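Local structure of BDI-0842-like domain-containing protein (Parabacteroides distasonis, 4JM1) at residues V26-A31 / V62-A67; M39-F44 / K57-V62. The protein is of unknown function but adopts a small alpha/beta fold resembling the prodomain of alpha-lytic protease. One frame throughout, in Å; residues are numbered along the deposited sequence.

Interaction 1 (V26-A31 / V62-A67); sequences VIAIDA and VDIKNA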
loop_
_atom_site.group_PDB
_atom_site.type_symbol
_atom_site.label_atom_id
_atom_site.label_comp_id
_atom_site.label_asym_id
_atom_site.label_seq_id
_atom_site.Cartn_x
_atom_site.Cartn_y
_atom_site.Cartn_z
ATOM N N VAL A 26 -0.284 -1.572 -2.673
ATOM C CA VAL A 26 -0.825 -2.181 -1.467
ATOM C C VAL A 26 0.239 -2.145 -0.369
ATOM O O VAL A 26 1.393 -2.572 -0.598
ATOM C CB VAL A 26 -1.277 -3.620 -1.697
ATOM C CG1 VAL A 26 -1.833 -4.224 -0.396
ATOM C CG2 VAL A 26 -2.324 -3.696 -2.834
ATOM N N ILE A 27 -0.142 -1.566 0.768
ATOM C CA ILE A 27 0.750 -1.358 1.890
ATOM C C ILE A 27 0.177 -2.043 3.128
ATOM O O ILE A 27 -0.949 -1.748 3.536
ATOM C CB ILE A 27 0.998 0.144 2.110
ATOM C CG1 ILE A 27 1.642 0.751 0.823
ATOM C CG2 ILE A 27 1.877 0.372 3.327
ATOM C CD1 ILE A 27 1.817 2.242 0.796
ATOM N N ALA A 28 0.982 -2.934 3.716
ATOM C CA ALA A 28 0.579 -3.721 4.882
ATOM C C ALA A 28 1.212 -3.115 6.136
ATOM O O ALA A 28 2.431 -2.947 6.204
ATOM C CB ALA A 28 0.996 -5.183 4.718
ATOM N N ILE A 29 0.363 -2.812 7.117
ATOM C CA ILE A 29 0.758 -2.230 8.393
ATOM C C ILE A 29 0.310 -3.117 9.567
ATOM O O ILE A 29 -0.556 -4.003 9.424
ATOM C CB ILE A 29 0.167 -0.787 8.579
ATOM C CG1 ILE A 29 -1.369 -0.826 8.599
ATOM C CG2 ILE A 29 0.684 0.141 7.485
ATOM C CD1 ILE A 29 -1.989 0.430 9.178
ATOM N N ASP A 30 0.940 -2.897 10.727
ATOM C CA ASP A 30 0.525 -3.593 11.938
ATOM C C ASP A 30 -0.679 -2.863 12.559
ATOM O O ASP A 30 -0.549 -2.090 13.512
ATOM C CB ASP A 30 1.693 -3.694 12.923
ATOM C CG ASP A 30 1.403 -4.631 14.081
ATOM O OD1 ASP A 30 0.438 -5.435 14.015
ATOM O OD2 ASP A 30 2.166 -4.551 15.072
ATOM N N ALA A 31 -1.853 -3.102 11.992
ATOM C CA ALA A 31 -3.045 -2.333 12.318
ATOM C C ALA A 31 -3.682 -2.794 13.624
ATOM O O ALA A 31 -3.797 -3.976 13.881
ATOM C CB ALA A 31 -4.063 -2.447 11.191
ATOM N N VAL A 62 -3.715 -2.653 3.980
ATOM C CA VAL A 62 -4.138 -3.917 4.536
ATOM C C VAL A 62 -3.382 -4.184 5.855
ATOM O O VAL A 62 -2.383 -3.522 6.169
ATOM C CB VAL A 62 -3.864 -5.096 3.517
ATOM C CG1 VAL A 62 -4.678 -4.912 2.205
ATOM C CG2 VAL A 62 -2.379 -5.317 3.248
ATOM N N ASP A 63 -3.922 -5.119 6.651
ATOM C CA ASP A 63 -3.283 -5.526 7.913
ATOM C C ASP A 63 -2.282 -6.626 7.598
ATOM O O ASP A 63 -2.655 -7.663 7.052
ATOM C CB ASP A 63 -4.352 -5.990 8.898
ATOM C CG ASP A 63 -3.820 -6.248 10.312
ATOM O OD1 ASP A 63 -2.589 -6.362 10.528
ATOM O OD2 ASP A 63 -4.674 -6.312 11.224
ATOM N N ILE A 64 -1.018 -6.403 7.975
ATOM C CA ILE A 64 0.029 -7.418 7.832
ATOM C C ILE A 64 -0.353 -8.774 8.476
ATOM O O ILE A 64 0.086 -9.836 8.020
ATOM C CB ILE A 64 1.375 -6.915 8.436
ATOM C CG1 ILE A 64 2.566 -7.785 7.999
ATOM C CG2 ILE A 64 1.306 -6.812 10.003
ATOM C CD1 ILE A 64 2.944 -7.649 6.513
ATOM N N LYS A 65 -1.198 -8.722 9.497
ATOM C CA LYS A 65 -1.580 -9.927 10.229
ATOM C C LYS A 65 -2.581 -10.800 9.495
ATOM O O LYS A 65 -2.812 -11.948 9.908
ATOM C CB LYS A 65 -2.138 -9.575 11.605
ATOM C CG LYS A 65 -1.102 -8.903 12.535
ATOM C CD LYS A 65 -1.649 -8.594 13.906
ATOM C CE LYS A 65 -2.719 -7.509 13.910
ATOM N NZ LYS A 65 -2.229 -6.214 13.276
ATOM N N ASN A 66 -3.201 -10.307 8.429
ATOM C CA ASN A 66 -4.091 -11.208 7.702
ATOM C C ASN A 66 -4.011 -11.173 6.186
ATOM O O ASN A 66 -4.534 -12.064 5.523
ATOM C CB ASN A 66 -5.530 -11.037 8.167
ATOM C CG ASN A 66 -6.037 -9.648 7.937
ATOM O OD1 ASN A 66 -5.955 -9.135 6.802
ATOM N ND2 ASN A 66 -6.540 -9.018 8.979
ATOM N N ALA A 67 -3.271 -10.245 5.628
ATOM C CA ALA A 67 -3.123 -10.136 4.197
ATOM C C ALA A 67 -2.240 -11.253 3.648
ATOM O O ALA A 67 -1.259 -11.651 4.301
ATOM C CB ALA A 67 -2.524 -8.780 3.857
#
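Val62 N gives its hydrogen to Ile27 O (2.9 Å), and Ile29 N returns a bond to Val62 O (3.0 Å), the alternation of parallel neighbours in a sheet. A third backbone bond, from Ile64 N to Ile29 O, is nearly straight (167° at the hydrogen) and carries the pairing into the loop. On the face bearing Ala28 and Val62, Ala28 CB sits between Val62 CG2 and Ile64 CD1, the latter at 3.6 Å, while Val26 crosses Val62 at about a right angle. Beyond the strand ends, Lys65 CG leaves CB anti to the carbonyl carbon and already skirts Asp30 OD1. Lys65 CD passes 3.8 Å from Asp30 OD1, the bend at chi3 (-68°) sets CE beside Ala31 O and the same oxygen, and the bend at chi4 (-56°) swings NZ in among the acceptors. Three of these are close, with a weaker fourth bond to Asp63 OD2. Lys65 NZ meets Ala31 O at 2.8 Å, on an in-plane lone pair. Its salt bridges form a network, Lys65 NZ to Asp30 OD1 (2.9 Å) through the anti lone pair and Lys65 NZ to Asp63 OD1 (2.8 Å) through the syn one. Asp63 OD1 also takes Lys65 N from above the carboxylate plane, closing an Asx turn, so one oxygen holds both ends of the lysine. An alanine in place of Asp63 would probably loosen this turn and leave the ammonium less firmly placed. One ammonium thus bridges the like charges of Asp30 and Asp63, and the buried Asp63 is likely to stay ionised.

Interaction 2 (M39-F44 / K57-V62); sequences MLASQF and KGVLIV
Leu40 O is held by one backbone bond, from Phe44 N at 2.9 Å, an i+4 to i helical bond; the helix turn brings Leu40, Ala41 and Phe44 to the side that meets the strand. This is the helix-on-sheet layer of a beta-alpha-beta unit, in which helix 38-50 connects strands 24-29 and 58-63. The local axes of 39-44 and 58-62 come within 7.5 Å at 137°, an approach consistent with the small Ala41 side chain, whose CB points toward the strand. No hydrogen bond crosses; the side chains that meet are apolar. Alternate strand residues Val59 and Ile61 point toward the helix, whereas the CB of Leu60 between them points away. Ala41 CB meets Ile61 CG1 at 3.8 Å. Ile61 CG1 lies anti to the carbonyl carbon, and the turn at chi2 (-67°) brings Ile61 CD1 alongside the helix, 4.0 Å from Leu40 CD2 and 4.1 Å from Phe44 CD2. Leu40 and Phe44 each cross this isoleucine at about a right angle. Phe44 continues into the core, touching Tyr5 and Ile9 of helix 3-9. Val59 has CG1 anti to the backbone N, near Phe44 CB, while Val59 CB lies 3.6 Å from the backbone oxygen Ala41 O.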
loop_
_atom_site.group_PDB
_atom_site.type_symbol
_atom_site.label_atom_id
_atom_site.label_comp_id
_atom_site.label_asym_id
_atom_site.label_seq_id
_atom_site.Cartn_x
_atom_site.Cartn_y
_atom_site.Cartn_z
HETATM N N MSE A 39 -6.994 8.036 5.571
HETATM C CA MSE A 39 -6.061 9.177 5.600
HETATM C C MSE A 39 -4.601 8.729 5.399
HETATM O O MSE A 39 -3.817 9.377 4.703
HETATM C CB MSE A 39 -6.198 10.003 6.874
HETATM C CG MSE A 39 -7.537 10.684 7.001
HETATM SE SE MSE A 39 -7.783 11.885 8.474
HETATM C CE MSE A 39 -6.796 13.303 7.593
ATOM N N LEU A 40 -4.257 7.607 6.004
ATOM C CA LEU A 40 -2.942 6.997 5.801
ATOM C C LEU A 40 -2.733 6.633 4.337
ATOM O O LEU A 40 -1.678 6.947 3.761
ATOM C CB LEU A 40 -2.784 5.768 6.704
ATOM C CG LEU A 40 -1.457 5.016 6.583
ATOM C CD1 LEU A 40 -0.287 5.870 7.091
ATOM C CD2 LEU A 40 -1.557 3.661 7.301
ATOM N N ALA A 41 -3.750 6.046 3.717
ATOM C CA ALA A 41 -3.668 5.691 2.306
ATOM C C ALA A 41 -3.397 6.913 1.448
ATOM O O ALA A 41 -2.562 6.876 0.551
ATOM C CB ALA A 41 -4.964 4.994 1.829
ATOM N N SER A 42 -4.075 8.026 1.764
ATOM C CA SER A 42 -3.900 9.235 0.965
ATOM C C SER A 42 -2.501 9.820 1.151
ATOM O O SER A 42 -1.886 10.310 0.193
ATOM C CB SER A 42 -4.973 10.275 1.297
ATOM O OG SER A 42 -4.734 11.462 0.560
ATOM N N GLN A 43 -1.976 9.752 2.366
ATOM C CA GLN A 43 -0.608 10.231 2.609
ATOM C C GLN A 43 0.433 9.399 1.855
ATOM O O GLN A 43 1.373 9.957 1.273
ATOM C CB GLN A 43 -0.300 10.261 4.110
ATOM C CG GLN A 43 -1.150 11.270 4.888
ATOM C CD GLN A 43 -0.704 12.679 4.640
ATOM O OE1 GLN A 43 -1.313 13.442 3.878
ATOM N NE2 GLN A 43 0.393 13.033 5.270
ATOM N N PHE A 44 0.274 8.084 1.873
ATOM C CA PHE A 44 1.155 7.226 1.121
ATOM C C PHE A 44 1.051 7.489 -0.393
ATOM O O PHE A 44 2.051 7.481 -1.115
ATOM C CB PHE A 44 0.883 5.756 1.406
ATOM C CG PHE A 44 1.705 5.180 2.524
ATOM C CD1 PHE A 44 3.087 5.100 2.409
ATOM C CD2 PHE A 44 1.096 4.642 3.646
ATOM C CE1 PHE A 44 3.861 4.550 3.418
ATOM C CE2 PHE A 44 1.859 4.071 4.669
ATOM C CZ PHE A 44 3.242 4.032 4.559
ATOM N N LYS A 57 -3.107 3.673 -9.629
ATOM C CA LYS A 57 -4.545 3.945 -9.498
ATOM C C LYS A 57 -4.925 4.380 -8.100
ATOM O O LYS A 57 -5.946 5.028 -7.900
ATOM C CB LYS A 57 -5.350 2.712 -9.885
ATOM C CG LYS A 57 -5.262 2.443 -11.366
ATOM C CD LYS A 57 -6.205 1.361 -11.773
ATOM C CE LYS A 57 -6.080 1.103 -13.248
ATOM N NZ LYS A 57 -6.696 -0.205 -13.578
ATOM N N GLY A 58 -4.100 4.010 -7.116
ATOM C CA GLY A 58 -4.403 4.372 -5.758
ATOM C C GLY A 58 -3.510 3.591 -4.818
ATOM O O GLY A 58 -2.665 2.820 -5.269
ATOM N N VAL A 59 -3.701 3.814 -3.521
ATOM C CA VAL A 59 -3.085 3.042 -2.443
ATOM C C VAL A 59 -4.182 2.333 -1.662
ATOM O O VAL A 59 -5.249 2.925 -1.375
ATOM C CB VAL A 59 -2.266 3.946 -1.511
ATOM C CG1 VAL A 59 -1.977 3.274 -0.133
ATOM C CG2 VAL A 59 -0.982 4.353 -2.240
ATOM N N LEU A 60 -3.890 1.077 -1.312
ATOM C CA LEU A 60 -4.738 0.251 -0.477
ATOM C C LEU A 60 -3.938 -0.105 0.763
ATOM O O LEU A 60 -2.792 -0.553 0.641
ATOM C CB LEU A 60 -5.214 -1.026 -1.205
ATOM C CG LEU A 60 -5.841 -0.757 -2.571
ATOM C CD1 LEU A 60 -6.028 -2.105 -3.298
ATOM C CD2 LEU A 60 -7.148 0.054 -2.464
ATOM N N ILE A 61 -4.545 0.059 1.942
ATOM C CA ILE A 61 -3.953 -0.383 3.196
ATOM C C ILE A 61 -4.574 -1.705 3.615
ATOM O O ILE A 61 -5.784 -1.868 3.547
ATOM C CB ILE A 61 -4.125 0.655 4.332
ATOM C CG1 ILE A 61 -3.681 2.061 3.862
ATOM C CG2 ILE A 61 -3.382 0.179 5.626
ATOM C CD1 ILE A 61 -2.198 2.257 3.559
ATOM N N VAL A 62 -3.715 -2.653 3.980
ATOM C CA VAL A 62 -4.138 -3.917 4.536
ATOM C C VAL A 62 -3.382 -4.184 5.855
ATOM O O VAL A 62 -2.383 -3.522 6.169
ATOM C CB VAL A 62 -3.864 -5.096 3.517
ATOM C CG1 VAL A 62 -4.678 -4.912 2.205
ATOM C CG2 VAL A 62 -2.379 -5.317 3.248
#

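Overall arrangement
Both interactions belong to one beta-alpha-beta unit and share Val62 on strand 58-63: interaction 1 pairs this strand with 24-29, and interaction 2 lays helix 38-50 over the four-stranded sheet in which they are the central pair. Interaction 2 is nearer the centre of the chain and has no hydrogen bond between its segments, whereas interaction 1 passes from backbone bonds along the paired strands to a salt-bridge network that joins the buried Asp63 to the exposed Lys65 and Asp30. The two meet through Ile27, whose CD1 packs 3.4 Å from Phe44 CG, and through a probable hydrogen bond from Ile27 N to Leu60 O, so sheet pairing and helix packing fix the same strands.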